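Local coordinates for protein putative polyprenyl synthetase (Streptomyces coelicolor, PDB 3NF2) that probably acts as a magnesium-dependent prenyltransferase of the FPP/GGPP synthase family, joining isoprenyl diphosphates into longer polyprenyl chains, at residues T6-R11 and T333-F338. Numbering follows the deposited sequence.
Sequences TALLER and TALADF
Leu9 meets two side chains of 333-338, one with each of its methyls. The CH-pi part is made by Leu9 CD1, which sits over one face of the Phe338 ring, 4.2 Å from the centroid and 27° off the ring normal. That offset leans toward the CE1-CZ edge of Phe338, both atoms lying 3.9 Å from Leu9 CD1. Phe338 CG stands anti to its backbone N (chi1 176°), so the ring reaches across toward Leu9 and brings one face beside that methyl.

The purely aliphatic part centres on Leu335. Leu335 CD2 lies 3.9 Å from Leu9 CD2, the two side chains passing each other in opposite directions. Looser is the approach of Leu8 CD1 to Leu335 CG, at 4.4 Å. Both Leu8 and Leu335 also rest on Leu64 of helix 57-67, so a third helix closes this side of the cluster.

The axes of segments 6-11 and 333-338 cross at 99° and come no closer than 10.9 Å, a spacing that leaves the joining to side chains. With methyls and one ring face as the touching groups, this contact contributes dispersion and hydrophobic burial, without a polar bond across it, to the packing of helix 5-25 on helix 326-339.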
# COMPACT_ATOMS: atom_id res chain seq x y z
N THR A 6 11.26 -5.43 -31.17
CA THR A 6 9.85 -5.58 -30.83
C THR A 6 9.48 -7.04 -30.51
O THR A 6 8.39 -7.31 -29.99
CB THR A 6 8.93 -5.03 -31.95
OG1 THR A 6 9.49 -5.34 -33.23
CG2 THR A 6 8.76 -3.52 -31.82
N ALA A 7 10.38 -7.96 -30.83
CA ALA A 7 10.21 -9.38 -30.50
C ALA A 7 10.33 -9.61 -28.99
O ALA A 7 9.62 -10.45 -28.43
CB ALA A 7 11.22 -10.23 -31.25
N LEU A 8 11.24 -8.88 -28.35
CA LEU A 8 11.43 -8.97 -26.90
C LEU A 8 10.28 -8.34 -26.12
O LEU A 8 9.87 -8.88 -25.08
CB LEU A 8 12.76 -8.32 -26.48
CG LEU A 8 14.07 -8.97 -26.92
CD1 LEU A 8 15.23 -8.12 -26.44
CD2 LEU A 8 14.19 -10.40 -26.40
N LEU A 9 9.77 -7.21 -26.61
CA LEU A 9 8.64 -6.53 -25.99
C LEU A 9 7.37 -7.38 -26.06
O LEU A 9 6.59 -7.42 -25.11
CB LEU A 9 8.40 -5.15 -26.63
CG LEU A 9 9.49 -4.08 -26.57
CD1 LEU A 9 9.00 -2.81 -27.26
CD2 LEU A 9 9.94 -3.77 -25.15
N GLU A 10 7.18 -8.05 -27.20
CA GLU A 10 6.14 -9.05 -27.39
C GLU A 10 6.32 -10.22 -26.43
O GLU A 10 5.38 -10.64 -25.76
CB GLU A 10 6.17 -9.55 -28.85
CG GLU A 10 5.42 -10.87 -29.12
CD GLU A 10 3.95 -10.67 -29.46
OE1 GLU A 10 3.25 -9.88 -28.78
OE2 GLU A 10 3.48 -11.34 -30.41
N ARG A 11 7.56 -10.73 -26.35
CA ARG A 11 7.93 -11.83 -25.46
C ARG A 11 7.55 -11.57 -24.00
O ARG A 11 7.01 -12.45 -23.33
CB ARG A 11 9.43 -12.11 -25.58
CG ARG A 11 9.94 -13.33 -24.86
CD ARG A 11 11.36 -13.08 -24.40
NE ARG A 11 12.16 -14.30 -24.42
CZ ARG A 11 13.42 -14.37 -24.00
NH1 ARG A 11 14.03 -13.30 -23.51
NH2 ARG A 11 14.07 -15.53 -24.06
N THR A 333 21.46 -4.50 -24.31
CA THR A 333 21.99 -3.36 -25.06
C THR A 333 20.96 -2.77 -26.04
O THR A 333 20.86 -1.56 -26.18
CB THR A 333 23.31 -3.76 -25.77
OG1 THR A 333 24.35 -3.91 -24.79
CG2 THR A 333 23.75 -2.73 -26.84
N ALA A 334 20.18 -3.63 -26.69
CA ALA A 334 19.21 -3.19 -27.69
C ALA A 334 17.98 -2.51 -27.10
O ALA A 334 17.38 -1.64 -27.74
CB ALA A 334 18.81 -4.34 -28.59
N LEU A 335 17.58 -2.92 -25.89
CA LEU A 335 16.49 -2.26 -25.18
C LEU A 335 16.88 -0.84 -24.81
O LEU A 335 16.09 0.09 -24.95
CB LEU A 335 16.11 -3.05 -23.92
CG LEU A 335 15.27 -4.31 -24.15
CD1 LEU A 335 15.28 -5.17 -22.92
CD2 LEU A 335 13.83 -3.98 -24.56
N ALA A 336 18.13 -0.69 -24.37
CA ALA A 336 18.71 0.60 -24.03
C ALA A 336 18.70 1.59 -25.20
O ALA A 336 18.47 2.78 -24.99
CB ALA A 336 20.12 0.43 -23.48
N ASP A 337 18.91 1.10 -26.41
CA ASP A 337 18.82 1.95 -27.59
C ASP A 337 17.37 2.27 -27.95
O ASP A 337 17.09 3.37 -28.42
CB ASP A 337 19.55 1.33 -28.79
CG ASP A 337 20.98 0.91 -28.47
OD1 ASP A 337 21.50 1.25 -27.38
OD2 ASP A 337 21.59 0.21 -29.31
N PHE A 338 16.46 1.32 -27.72
CA PHE A 338 15.03 1.54 -27.98
C PHE A 338 14.46 2.64 -27.08
O PHE A 338 13.58 3.40 -27.49
CB PHE A 338 14.21 0.25 -27.80
CG PHE A 338 12.71 0.45 -27.96
CD1 PHE A 338 11.89 0.60 -26.84
CD2 PHE A 338 12.13 0.52 -29.22
CE1 PHE A 338 10.51 0.80 -26.98
CE2 PHE A 338 10.75 0.71 -29.37
CZ PHE A 338 9.94 0.85 -28.25